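Endoglucanase A (Clostridium cellulolyticum, PDB 1EDG) hydrolyses internal beta-1,4-glucosidic bonds of cellulose, acting as an endoglucanase of glycoside hydrolase family 5 through a catalytic domain built as a TIM barrel. Local coordinates at residues A[166-171]-A[194-199]; A[119-124]-A[129-134]; A[236-241]-A[294-299]; A[206-211]-A[247-252]. All coordinates share one frame; numbering follows the deposited sequence.

In the fold
From the N terminus, interaction 2 comes first: it closes the short loop after strand 116-120 on itself. Interaction 1 follows in series and joins the loop leaving strand 163-166 to the middle of helix 187-209. The two meet where Gly167 O lies 2.8 Å from Thr121 OG1. The C-terminal end of the same helix enters interaction 4, which reaches strand 249-254. Interaction 3 packs the loop 236-241 on the end of helix 279-297. Interactions 3 and 4 cross, since their segments alternate along the chain, and Arg208 links them through loop 236-241. Together they tie the loops beyond strands 116-120 and 163-166, the loop 236-241 and helices 187-209 and 279-297 round the barrel.

Interaction 1: A[166-171]-A[194-199]; sequences EGMNEP and NCINQL
The puckered pyrrolidine ring of Pro171 turns its CB and CG to Ile196, and Tyr131, from the loop after strand 116-120, also touches this proline. The setting is a TIM barrel: segment 166-171 leaves the end of strand 163-166, and segment 194-199 is part of helix 187-209, the next long helix on the outside. The Asn169-Glu170-Pro171 sequence matches the Asn-Glu-Pro signature of family 5, in which the glutamate commonly serves as the acid/base. Here Glu170 starts away from the helix, and its OE2 is hydrogen-bonded to His254, whereas the proline after it starts toward the helix.

No hydrogen bond crosses the contact, which is van der Waals packing, mostly between apolar side chains. Ile196 crosses the proline at about a right angle. Its CD1 lies 3.9 Å from Pro171 CG and 3.7 Å from Pro171 O, and its CG1 comes to 4.0 Å from Pro171 CB. The second patch is formed by Met168. Its chain runs out extended and then turns at the last bond (chi3 -80°), which swings the methyl group over the helix, 4.4 Å from Ile196 CG2. All four touching residues are buried, and Leu199 is also covered by helix 138-155. Met168 crosses Leu199 at about a right angle, with CE 3.8 Å and SD 4.0 Å from Leu199 CB.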
loop_
_atom_site.group_PDB
_atom_site.type_symbol
_atom_site.label_atom_id
_atom_site.label_comp_id
_atom_site.label_asym_id
_atom_site.label_seq_id
_atom_site.Cartn_x
_atom_site.Cartn_y
_atom_site.Cartn_z
ATOM N N GLU A 166 -7.403 1.285 5.228
ATOM C CA GLU A 166 -6.587 2.345 4.637
ATOM C C GLU A 166 -7.591 3.238 3.888
ATOM O O GLU A 166 -8.070 2.878 2.810
ATOM C CB GLU A 166 -5.569 1.741 3.672
ATOM C CG GLU A 166 -4.679 2.741 2.957
ATOM C CD GLU A 166 -3.839 2.080 1.872
ATOM O OE1 GLU A 166 -3.315 0.980 2.112
ATOM O OE2 GLU A 166 -3.703 2.650 0.774
ATOM N N GLY A 167 -7.894 4.396 4.466
ATOM C CA GLY A 167 -8.884 5.297 3.903
ATOM C C GLY A 167 -8.790 5.641 2.430
ATOM O O GLY A 167 -9.788 5.531 1.701
ATOM N N MET A 168 -7.619 6.107 2.003
ATOM C CA MET A 168 -7.369 6.489 0.611
ATOM C C MET A 168 -6.024 5.938 0.172
ATOM O O MET A 168 -5.152 5.671 1.005
ATOM C CB MET A 168 -7.353 8.013 0.457
ATOM C CG MET A 168 -8.682 8.679 0.783
ATOM S SD MET A 168 -8.593 10.481 0.794
ATOM C CE MET A 168 -7.865 10.747 2.413
ATOM N N ASN A 169 -5.845 5.803 -1.138
ATOM C CA ASN A 169 -4.609 5.276 -1.709
ATOM C C ASN A 169 -3.572 6.366 -1.996
ATOM O O ASN A 169 -2.650 6.588 -1.201
ATOM C CB ASN A 169 -4.945 4.476 -2.981
ATOM C CG ASN A 169 -3.707 3.949 -3.679
ATOM O OD1 ASN A 169 -2.850 3.325 -3.058
ATOM N ND2 ASN A 169 -3.603 4.200 -4.980
ATOM N N GLU A 170 -3.699 7.026 -3.142
ATOM C CA GLU A 170 -2.789 8.100 -3.533
ATOM C C GLU A 170 -3.599 9.346 -3.902
ATOM O O GLU A 170 -3.608 9.771 -5.059
ATOM C CB GLU A 170 -1.904 7.655 -4.712
ATOM C CG GLU A 170 -0.915 6.540 -4.358
ATOM C CD GLU A 170 -0.022 6.112 -5.520
ATOM O OE1 GLU A 170 -0.255 6.515 -6.677
ATOM O OE2 GLU A 170 0.935 5.353 -5.272
ATOM N N PRO A 171 -4.283 9.954 -2.918
ATOM C CA PRO A 171 -5.090 11.155 -3.194
ATOM C C PRO A 171 -4.203 12.235 -3.819
ATOM O O PRO A 171 -3.118 12.538 -3.315
ATOM C CB PRO A 171 -5.627 11.534 -1.813
ATOM C CG PRO A 171 -4.550 11.047 -0.884
ATOM C CD PRO A 171 -4.160 9.714 -1.468
ATOM N N ASN A 194 -4.606 20.313 2.399
ATOM C CA ASN A 194 -5.559 20.639 3.458
ATOM C C ASN A 194 -6.818 19.789 3.295
ATOM O O ASN A 194 -7.350 19.259 4.273
ATOM C CB ASN A 194 -5.896 22.134 3.441
ATOM C CG ASN A 194 -4.683 23.008 3.736
ATOM O OD1 ASN A 194 -3.759 22.598 4.451
ATOM N ND2 ASN A 194 -4.676 24.217 3.184
ATOM N N CYS A 195 -7.267 19.624 2.052
ATOM C CA CYS A 195 -8.444 18.811 1.766
ATOM C C CYS A 195 -8.192 17.354 2.164
ATOM O O CYS A 195 -9.086 16.681 2.676
ATOM C CB CYS A 195 -8.808 18.892 0.282
ATOM S SG CYS A 195 -9.598 20.449 -0.219
ATOM N N ILE A 196 -6.973 16.874 1.921
ATOM C CA ILE A 196 -6.605 15.502 2.267
ATOM C C ILE A 196 -6.621 15.341 3.790
ATOM O O ILE A 196 -7.095 14.326 4.307
ATOM C CB ILE A 196 -5.233 15.122 1.653
ATOM C CG1 ILE A 196 -5.369 15.029 0.123
ATOM C CG2 ILE A 196 -4.713 13.809 2.252
ATOM C CD1 ILE A 196 -4.061 14.879 -0.619
ATOM N N ASN A 197 -6.166 16.363 4.514
ATOM C CA ASN A 197 -6.186 16.320 5.976
ATOM C C ASN A 197 -7.638 16.170 6.448
ATOM O O ASN A 197 -7.933 15.373 7.347
ATOM C CB ASN A 197 -5.572 17.598 6.584
ATOM C CG ASN A 197 -4.053 17.637 6.477
ATOM O OD1 ASN A 197 -3.391 16.599 6.409
ATOM N ND2 ASN A 197 -3.492 18.842 6.483
ATOM N N GLN A 198 -8.546 16.912 5.812
ATOM C CA GLN A 198 -9.967 16.863 6.154
ATOM C C GLN A 198 -10.589 15.502 5.833
ATOM O O GLN A 198 -11.317 14.936 6.651
ATOM C CB GLN A 198 -10.733 17.983 5.436
ATOM C CG GLN A 198 -10.318 19.404 5.867
ATOM C CD GLN A 198 -11.009 20.509 5.063
ATOM O OE1 GLN A 198 -10.351 21.322 4.400
ATOM N NE2 GLN A 198 -12.337 20.546 5.122
ATOM N N LEU A 199 -10.286 14.964 4.655
ATOM C CA LEU A 199 -10.822 13.664 4.259
ATOM C C LEU A 199 -10.320 12.526 5.155
ATOM O O LEU A 199 -11.080 11.616 5.495
ATOM C CB LEU A 199 -10.545 13.395 2.779
ATOM C CG LEU A 199 -11.290 14.347 1.829
ATOM C CD1 LEU A 199 -10.823 14.132 0.395
ATOM C CD2 LEU A 199 -12.798 14.165 1.953
#

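Interaction 2: A[119-124]-A[129-134]; sequences LNTHHD and KGYFPS
Asp124 and Tyr131 form the tight part of this contact, and a backbone bond anchors it. Tyr131 N donates to Asp124 O at 3.1 Å with an angle of 164° at the hydrogen. The same oxygen receives a CA-H...O contact from Gly130 CA at 3.5 Å; lacking a side chain, this glycine can sit close to the carbonyl. The Tyr131 ring then folds back beside the bond it has just made, because CG stands between the backbone N and the carbonyl carbon (chi1 71°). That brings CD1 to 3.4 Å from Asp124 O, an oblique approach, and CE1 to 4.2 Å from Asp124 CB. The carboxylate of Asp124 points elsewhere and is held by Tyr144, His85 and the backbone N of Trp84.

Between the two segments the packing is looser toward the phenol end, although other parts of the fold, such as Met168 and Tyr144, also touch the tyrosine. Thr121 OG1 comes no nearer to the ring than 4.4 Å from Tyr131 CE1, and a water fills the link. It lies in the plane of the ring at its edge, 2.8 Å from Tyr131 OH, and donates to both Thr121 OG1 and His122 O. Thr121 OG1 is itself bonded to Gly167 O. Gly130 and Tyr131 both face Asp126, a classic beta bulge, within the loop that follows the third strand of the TIM barrel, at the C-terminal ends of the strands, where enzymes of this fold carry their active sites.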
loop_
_atom_site.group_PDB
_atom_site.type_symbol
_atom_site.label_atom_id
_atom_site.label_comp_id
_atom_site.label_asym_id
_atom_site.label_seq_id
_atom_site.Cartn_x
_atom_site.Cartn_y
_atom_site.Cartn_z
ATOM N N LEU A 119 -7.391 -3.307 3.827
ATOM C CA LEU A 119 -8.450 -3.029 2.851
ATOM C C LEU A 119 -8.465 -1.510 2.642
ATOM O O LEU A 119 -8.458 -0.760 3.615
ATOM C CB LEU A 119 -9.808 -3.454 3.414
ATOM C CG LEU A 119 -10.736 -4.426 2.684
ATOM C CD1 LEU A 119 -12.126 -4.199 3.214
ATOM C CD2 LEU A 119 -10.722 -4.227 1.179
ATOM N N ASN A 120 -8.534 -1.051 1.395
ATOM C CA ASN A 120 -8.531 0.391 1.132
ATOM C C ASN A 120 -9.541 0.807 0.060
ATOM O O ASN A 120 -10.465 0.042 -0.258
ATOM C CB ASN A 120 -7.116 0.827 0.676
ATOM C CG ASN A 120 -6.819 0.514 -0.819
ATOM O OD1 ASN A 120 -7.670 0.027 -1.567
ATOM N ND2 ASN A 120 -5.616 0.838 -1.250
ATOM N N THR A 121 -9.451 2.075 -0.351
ATOM C CA THR A 121 -10.203 2.566 -1.504
ATOM C C THR A 121 -8.981 2.858 -2.383
ATOM O O THR A 121 -7.957 3.362 -1.884
ATOM C CB THR A 121 -11.047 3.861 -1.278
ATOM O OG1 THR A 121 -10.200 4.971 -0.965
ATOM C CG2 THR A 121 -12.087 3.640 -0.207
ATOM N N HIS A 122 -9.040 2.499 -3.661
ATOM C CA HIS A 122 -7.891 2.681 -4.529
ATOM C C HIS A 122 -8.056 3.730 -5.621
ATOM O O HIS A 122 -7.918 4.924 -5.347
ATOM C CB HIS A 122 -7.460 1.323 -5.102
ATOM C CG HIS A 122 -5.980 1.180 -5.278
ATOM N ND1 HIS A 122 -5.354 1.294 -6.503
ATOM C CD2 HIS A 122 -5.000 0.910 -4.384
ATOM C CE1 HIS A 122 -4.055 1.096 -6.355
ATOM N NE2 HIS A 122 -3.818 0.860 -5.078
ATOM N N HIS A 123 -8.364 3.308 -6.847
ATOM C CA HIS A 123 -8.516 4.251 -7.959
ATOM C C HIS A 123 -9.911 4.883 -7.920
ATOM O O HIS A 123 -10.745 4.654 -8.804
ATOM C CB HIS A 123 -8.277 3.549 -9.302
ATOM C CG HIS A 123 -6.868 3.066 -9.496
ATOM N ND1 HIS A 123 -6.572 1.798 -9.957
ATOM C CD2 HIS A 123 -5.679 3.693 -9.336
ATOM C CE1 HIS A 123 -5.262 1.669 -10.078
ATOM N NE2 HIS A 123 -4.697 2.805 -9.708
ATOM N N ASP A 124 -10.165 5.654 -6.864
ATOM C CA ASP A 124 -11.455 6.306 -6.681
ATOM C C ASP A 124 -11.379 7.830 -6.717
ATOM O O ASP A 124 -12.285 8.511 -6.238
ATOM C CB ASP A 124 -12.116 5.820 -5.391
ATOM C CG ASP A 124 -12.648 4.398 -5.503
ATOM O OD1 ASP A 124 -12.846 3.923 -6.644
ATOM O OD2 ASP A 124 -12.899 3.764 -4.457
ATOM N N LYS A 129 -17.727 10.379 -10.052
ATOM C CA LYS A 129 -18.043 9.133 -9.367
ATOM C C LYS A 129 -17.418 8.881 -7.995
ATOM O O LYS A 129 -17.943 8.074 -7.231
ATOM C CB LYS A 129 -17.726 7.961 -10.296
ATOM C CG LYS A 129 -18.683 7.825 -11.477
ATOM C CD LYS A 129 -18.183 6.784 -12.470
ATOM C CE LYS A 129 -19.288 6.314 -13.405
ATOM N NZ LYS A 129 -20.369 5.591 -12.665
ATOM N N GLY A 130 -16.302 9.536 -7.690
ATOM C CA GLY A 130 -15.659 9.322 -6.404
ATOM C C GLY A 130 -15.347 10.617 -5.680
ATOM O O GLY A 130 -16.226 11.467 -5.526
ATOM N N TYR A 131 -14.105 10.771 -5.234
ATOM C CA TYR A 131 -13.689 11.984 -4.532
ATOM C C TYR A 131 -12.580 12.671 -5.326
ATOM O O TYR A 131 -11.993 12.072 -6.226
ATOM C CB TYR A 131 -13.218 11.659 -3.095
ATOM C CG TYR A 131 -11.892 10.922 -2.987
ATOM C CD1 TYR A 131 -11.834 9.530 -3.056
ATOM C CD2 TYR A 131 -10.696 11.619 -2.842
ATOM C CE1 TYR A 131 -10.612 8.852 -2.987
ATOM C CE2 TYR A 131 -9.471 10.952 -2.775
ATOM C CZ TYR A 131 -9.440 9.569 -2.852
ATOM O OH TYR A 131 -8.228 8.916 -2.815
ATOM N N PHE A 132 -12.340 13.946 -5.040
ATOM C CA PHE A 132 -11.286 14.713 -5.699
ATOM C C PHE A 132 -10.864 15.715 -4.635
ATOM O O PHE A 132 -11.674 16.519 -4.170
ATOM C CB PHE A 132 -11.799 15.428 -6.955
ATOM C CG PHE A 132 -10.701 15.944 -7.840
ATOM C CD1 PHE A 132 -10.105 15.115 -8.787
ATOM C CD2 PHE A 132 -10.233 17.249 -7.709
ATOM C CE1 PHE A 132 -9.055 15.579 -9.590
ATOM C CE2 PHE A 132 -9.183 17.720 -8.510
ATOM C CZ PHE A 132 -8.595 16.883 -9.449
ATOM N N PRO A 133 -9.595 15.648 -4.202
ATOM C CA PRO A 133 -9.028 16.521 -3.169
ATOM C C PRO A 133 -8.770 17.992 -3.503
ATOM O O PRO A 133 -7.619 18.415 -3.610
ATOM C CB PRO A 133 -7.741 15.790 -2.793
ATOM C CG PRO A 133 -7.289 15.259 -4.104
ATOM C CD PRO A 133 -8.575 14.706 -4.703
ATOM N N SER A 134 -9.844 18.756 -3.676
ATOM C CA SER A 134 -9.748 20.193 -3.933
ATOM C C SER A 134 -11.014 20.792 -3.331
ATOM O O SER A 134 -12.040 20.112 -3.228
ATOM C CB SER A 134 -9.617 20.513 -5.430
ATOM O OG SER A 134 -10.847 20.385 -6.119
HETATM O O HOH W 1 -8.369 6.153 -2.903
#

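Interaction 3: A[236-241]-A[294-299]; sequences FRMPND and NKYTSR
Phe236 and Met238 close on the ring of Tyr296, joining two parts of the TIM barrel: the loop that runs toward strand 249-254 and the last turn of helix 279-297, where a wider pi-type turn spans residues 294-297. Apolar and aromatic contacts come first. The Met238 chain is bent at its last two torsions (chi3 76°), and its methyl CE meets the tyrosine from the opposite direction, 3.4 Å from Tyr296 CE1. The Phe236 side chain crosses that of Tyr296 at a slant, its CE2 4.5 Å from Tyr296 CZ. One face of the tyrosine carries Lys295 CG, 3.6 Å above the plane and displaced toward the rim. Val251 of the barrel strand touches both Met238 and Tyr296.

Polar links are indirect. The hydroxyl of Tyr296 is hydrogen-bonded to Ala231 O, which fixes the outer end of the ring, and Phe236 CD2 lies 3.3 Å from Tyr296 OH. A water donates to Phe236 O at 2.8 Å and accepts from Lys295 NZ at 3.0 Å, bridging the loop to the helix where no direct hydrogen bond is made. Just past the helix, Arg299 turns back on it: its NH1 donates to Lys295 O at 2.9 Å, with the acceptor only 1° out of the guanidinium plane.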
loop_
_atom_site.group_PDB
_atom_site.type_symbol
_atom_site.label_atom_id
_atom_site.label_comp_id
_atom_site.label_asym_id
_atom_site.label_seq_id
_atom_site.Cartn_x
_atom_site.Cartn_y
_atom_site.Cartn_z
ATOM N N PHE A 236 1.095 18.507 6.666
ATOM C CA PHE A 236 0.437 17.239 6.984
ATOM C C PHE A 236 -0.023 17.219 8.437
ATOM O O PHE A 236 0.757 17.511 9.347
ATOM C CB PHE A 236 1.376 16.050 6.728
ATOM C CG PHE A 236 0.751 14.706 7.020
ATOM C CD1 PHE A 236 -0.121 14.115 6.111
ATOM C CD2 PHE A 236 1.028 14.037 8.208
ATOM C CE1 PHE A 236 -0.708 12.879 6.381
ATOM C CE2 PHE A 236 0.445 12.796 8.491
ATOM C CZ PHE A 236 -0.423 12.216 7.577
ATOM N N ARG A 237 -1.283 16.860 8.651
ATOM C CA ARG A 237 -1.836 16.794 9.994
ATOM C C ARG A 237 -2.443 15.429 10.293
ATOM O O ARG A 237 -3.351 14.974 9.597
ATOM C CB ARG A 237 -2.895 17.881 10.185
ATOM C CG ARG A 237 -2.339 19.292 10.265
ATOM C CD ARG A 237 -3.464 20.299 10.406
ATOM N NE ARG A 237 -4.393 19.936 11.477
ATOM C CZ ARG A 237 -5.482 20.632 11.792
ATOM N NH1 ARG A 237 -5.787 21.740 11.123
ATOM N NH2 ARG A 237 -6.275 20.214 12.775
ATOM N N MET A 238 -1.924 14.770 11.321
ATOM C CA MET A 238 -2.425 13.465 11.726
ATOM C C MET A 238 -3.845 13.660 12.253
ATOM O O MET A 238 -4.103 14.595 13.004
ATOM C CB MET A 238 -1.555 12.908 12.848
ATOM C CG MET A 238 -1.498 11.398 12.895
ATOM S SD MET A 238 -0.227 10.810 11.781
ATOM C CE MET A 238 1.189 11.198 12.762
ATOM N N PRO A 239 -4.778 12.769 11.886
ATOM C CA PRO A 239 -6.167 12.883 12.345
ATOM C C PRO A 239 -6.339 12.740 13.860
ATOM O O PRO A 239 -5.596 12.006 14.515
ATOM C CB PRO A 239 -6.866 11.718 11.633
ATOM C CG PRO A 239 -6.001 11.445 10.453
ATOM C CD PRO A 239 -4.620 11.603 11.000
ATOM N N ASN A 240 -7.340 13.431 14.398
ATOM C CA ASN A 240 -7.670 13.362 15.814
ATOM C C ASN A 240 -8.475 12.074 15.989
ATOM O O ASN A 240 -9.457 11.854 15.278
ATOM C CB ASN A 240 -8.536 14.570 16.212
ATOM C CG ASN A 240 -8.932 14.547 17.679
ATOM O OD1 ASN A 240 -10.067 14.214 18.027
ATOM N ND2 ASN A 240 -7.995 14.908 18.547
ATOM N N ASP A 241 -8.054 11.216 16.911
ATOM C CA ASP A 241 -8.742 9.952 17.152
ATOM C C ASP A 241 -9.600 10.078 18.414
ATOM O O ASP A 241 -9.427 11.021 19.193
ATOM C CB ASP A 241 -7.705 8.826 17.315
ATOM C CG ASP A 241 -8.263 7.442 16.997
ATOM O OD1 ASP A 241 -9.478 7.304 16.748
ATOM O OD2 ASP A 241 -7.476 6.472 17.000
ATOM N N ASN A 294 13.260 9.957 11.467
ATOM C CA ASN A 294 13.350 11.156 12.288
ATOM C C ASN A 294 12.009 11.757 12.665
ATOM O O ASN A 294 11.801 12.158 13.810
ATOM C CB ASN A 294 14.212 12.208 11.593
ATOM C CG ASN A 294 15.658 11.766 11.443
ATOM O OD1 ASN A 294 16.184 11.027 12.280
ATOM N ND2 ASN A 294 16.307 12.213 10.376
ATOM N N LYS A 295 11.085 11.774 11.714
ATOM C CA LYS A 295 9.777 12.355 11.947
ATOM C C LYS A 295 8.782 11.444 12.657
ATOM O O LYS A 295 7.972 11.912 13.462
ATOM C CB LYS A 295 9.195 12.838 10.612
ATOM C CG LYS A 295 7.865 13.564 10.711
ATOM C CD LYS A 295 7.980 14.816 11.558
ATOM C CE LYS A 295 6.657 15.576 11.623
ATOM N NZ LYS A 295 6.269 16.157 10.297
ATOM N N TYR A 296 8.862 10.143 12.406
ATOM C CA TYR A 296 7.890 9.230 12.985
ATOM C C TYR A 296 8.351 8.022 13.784
ATOM O O TYR A 296 8.086 7.940 14.987
ATOM C CB TYR A 296 6.919 8.737 11.900
ATOM C CG TYR A 296 6.065 9.821 11.275
ATOM C CD1 TYR A 296 5.103 10.492 12.029
ATOM C CD2 TYR A 296 6.223 10.182 9.934
ATOM C CE1 TYR A 296 4.321 11.495 11.473
ATOM C CE2 TYR A 296 5.438 11.192 9.361
ATOM C CZ TYR A 296 4.491 11.842 10.144
ATOM O OH TYR A 296 3.704 12.840 9.626
ATOM N N THR A 297 9.002 7.064 13.126
ATOM C CA THR A 297 9.383 5.833 13.817
ATOM C C THR A 297 10.308 5.966 15.027
ATOM O O THR A 297 10.132 5.249 16.012
ATOM C CB THR A 297 9.852 4.727 12.839
ATOM O OG1 THR A 297 11.011 5.163 12.126
ATOM C CG2 THR A 297 8.746 4.410 11.835
ATOM N N SER A 298 11.238 6.918 14.991
ATOM C CA SER A 298 12.139 7.120 16.132
ATOM C C SER A 298 11.323 7.562 17.353
ATOM O O SER A 298 11.737 7.360 18.502
ATOM C CB SER A 298 13.207 8.175 15.820
ATOM O OG SER A 298 12.628 9.454 15.618
ATOM N N ARG A 299 10.162 8.159 17.083
ATOM C CA ARG A 299 9.261 8.644 18.114
ATOM C C ARG A 299 8.145 7.656 18.423
ATOM O O ARG A 299 7.201 7.994 19.148
ATOM C CB ARG A 299 8.647 9.980 17.687
ATOM C CG ARG A 299 9.647 11.086 17.422
ATOM C CD ARG A 299 8.954 12.295 16.801
ATOM N NE ARG A 299 7.785 12.713 17.575
ATOM C CZ ARG A 299 6.576 12.913 17.061
ATOM N NH1 ARG A 299 6.361 12.738 15.762
ATOM N NH2 ARG A 299 5.574 13.277 17.846
HETATM O O HOH W 2 3.511 17.181 9.844
#

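Interaction 4: A[206-211]-A[247-252]; sequences TVRATG and NKIIVS
Where helix 187-209 ends and strand 249-254 begins, at the rim of the barrel where the strands start, Arg208 reaches across to Lys248 and Ile249. Contact is made by one atom of the guanidinium group: Arg208 NH1 lies 4.2 Å from Lys248 CB and 4.3 Å from Ile249 CD1, both approaching obliquely. No hydrogen bond crosses between the segments, and the summed buried surface is a modest 71 Å².

What pins the buried arginine lies outside these segments. NH1 forms a salt bridge with Asp241 OD2, and NH2 is bonded to the carbonyl oxygens of Arg217 and Asn214, so both terminal nitrogens are held. The arginine CG stands away from any staggered position (chi1 -111°), consistent with the polar partners setting the course of the side chain. Asp241 OD2 also packs against Lys248 CB, which places the methylene beside the ion pair, while the lysine then turns off from the helix.

In the TIM barrel, this helix leads into strand 219-222, the neighbour of strand 249-254, and Leu219 of that strand touches both Arg208 and Ile249. The contact thus lies over the seam between adjacent parallel strands. Gly211, with positive phi (59°), is the first residue after the helix to leave helical phi/psi. Thr210 OG1 donates back to Val207 O at 2.7 Å, in the carbonyl plane, and Thr210 N shares that acceptor. Gly211 N bonds to Arg208 O at 3.0 Å.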
loop_
_atom_site.group_PDB
_atom_site.type_symbol
_atom_site.label_atom_id
_atom_site.label_comp_id
_atom_site.label_asym_id
_atom_site.label_seq_id
_atom_site.Cartn_x
_atom_site.Cartn_y
_atom_site.Cartn_z
ATOM N N THR A 206 -15.854 8.524 10.783
ATOM C CA THR A 206 -16.885 7.601 10.308
ATOM C C THR A 206 -16.671 6.177 10.829
ATOM O O THR A 206 -17.600 5.546 11.338
ATOM C CB THR A 206 -16.940 7.591 8.765
ATOM O OG1 THR A 206 -17.248 8.911 8.300
ATOM C CG2 THR A 206 -17.996 6.614 8.259
ATOM N N VAL A 207 -15.449 5.670 10.705
ATOM C CA VAL A 207 -15.143 4.323 11.170
ATOM C C VAL A 207 -15.320 4.193 12.690
ATOM O O VAL A 207 -15.971 3.263 13.174
ATOM C CB VAL A 207 -13.704 3.905 10.751
ATOM C CG1 VAL A 207 -13.339 2.554 11.351
ATOM C CG2 VAL A 207 -13.604 3.848 9.227
ATOM N N ARG A 208 -14.756 5.141 13.434
ATOM C CA ARG A 208 -14.838 5.140 14.893
ATOM C C ARG A 208 -16.277 5.195 15.407
ATOM O O ARG A 208 -16.608 4.558 16.404
ATOM C CB ARG A 208 -14.060 6.329 15.461
ATOM C CG ARG A 208 -12.810 5.975 16.213
ATOM C CD ARG A 208 -11.633 5.711 15.311
ATOM N NE ARG A 208 -11.311 4.293 15.278
ATOM C CZ ARG A 208 -10.082 3.778 15.275
ATOM N NH1 ARG A 208 -9.003 4.545 15.318
ATOM N NH2 ARG A 208 -9.940 2.472 15.162
ATOM N N ALA A 209 -17.128 5.949 14.722
ATOM C CA ALA A 209 -18.525 6.098 15.120
ATOM C C ALA A 209 -19.316 4.792 15.134
ATOM O O ALA A 209 -20.331 4.690 15.829
ATOM C CB ALA A 209 -19.221 7.126 14.229
ATOM N N THR A 210 -18.858 3.792 14.383
ATOM C CA THR A 210 -19.560 2.512 14.346
ATOM C C THR A 210 -19.277 1.663 15.586
ATOM O O THR A 210 -19.899 0.623 15.780
ATOM C CB THR A 210 -19.276 1.707 13.036
ATOM O OG1 THR A 210 -17.898 1.314 12.984
ATOM C CG2 THR A 210 -19.593 2.551 11.809
ATOM N N GLY A 211 -18.340 2.113 16.420
ATOM C CA GLY A 211 -18.001 1.407 17.646
ATOM C C GLY A 211 -17.504 -0.024 17.498
ATOM O O GLY A 211 -17.048 -0.439 16.425
ATOM N N ASN A 247 -2.276 6.021 19.833
ATOM C CA ASN A 247 -1.376 5.603 18.760
ATOM C C ASN A 247 -1.958 4.512 17.852
ATOM O O ASN A 247 -1.294 3.510 17.577
ATOM C CB ASN A 247 -0.053 5.127 19.391
ATOM C CG ASN A 247 1.110 5.156 18.426
ATOM O OD1 ASN A 247 1.172 5.990 17.531
ATOM N ND2 ASN A 247 2.074 4.266 18.643
ATOM N N LYS A 248 -3.196 4.702 17.394
ATOM C CA LYS A 248 -3.846 3.725 16.514
ATOM C C LYS A 248 -3.876 4.150 15.040
ATOM O O LYS A 248 -4.542 3.512 14.221
ATOM C CB LYS A 248 -5.270 3.423 16.993
ATOM C CG LYS A 248 -5.336 2.547 18.231
ATOM C CD LYS A 248 -4.737 1.183 17.948
ATOM C CE LYS A 248 -4.865 0.256 19.136
ATOM N NZ LYS A 248 -4.010 0.709 20.258
ATOM N N ILE A 249 -3.172 5.230 14.707
ATOM C CA ILE A 249 -3.132 5.728 13.330
ATOM C C ILE A 249 -1.744 5.481 12.742
ATOM O O ILE A 249 -0.728 5.875 13.321
ATOM C CB ILE A 249 -3.470 7.254 13.235
ATOM C CG1 ILE A 249 -4.818 7.565 13.910
ATOM C CG2 ILE A 249 -3.490 7.697 11.776
ATOM C CD1 ILE A 249 -5.994 6.836 13.320
ATOM N N ILE A 250 -1.716 4.817 11.592
ATOM C CA ILE A 250 -0.481 4.476 10.894
ATOM C C ILE A 250 -0.310 5.356 9.651
ATOM O O ILE A 250 -1.262 5.549 8.887
ATOM C CB ILE A 250 -0.515 2.989 10.438
ATOM C CG1 ILE A 250 -0.721 2.071 11.640
ATOM C CG2 ILE A 250 0.769 2.620 9.701
ATOM C CD1 ILE A 250 -0.979 0.626 11.257
ATOM N N VAL A 251 0.892 5.886 9.450
ATOM C CA VAL A 251 1.176 6.714 8.284
ATOM C C VAL A 251 1.469 5.789 7.097
ATOM O O VAL A 251 2.230 4.822 7.225
ATOM C CB VAL A 251 2.408 7.622 8.522
ATOM C CG1 VAL A 251 2.661 8.508 7.313
ATOM C CG2 VAL A 251 2.204 8.456 9.777
ATOM N N SER A 252 0.886 6.103 5.946
ATOM C CA SER A 252 1.074 5.313 4.740
ATOM C C SER A 252 1.934 6.044 3.714
ATOM O O SER A 252 1.687 7.216 3.416
ATOM C CB SER A 252 -0.294 5.009 4.122
ATOM O OG SER A 252 -0.159 4.380 2.858
#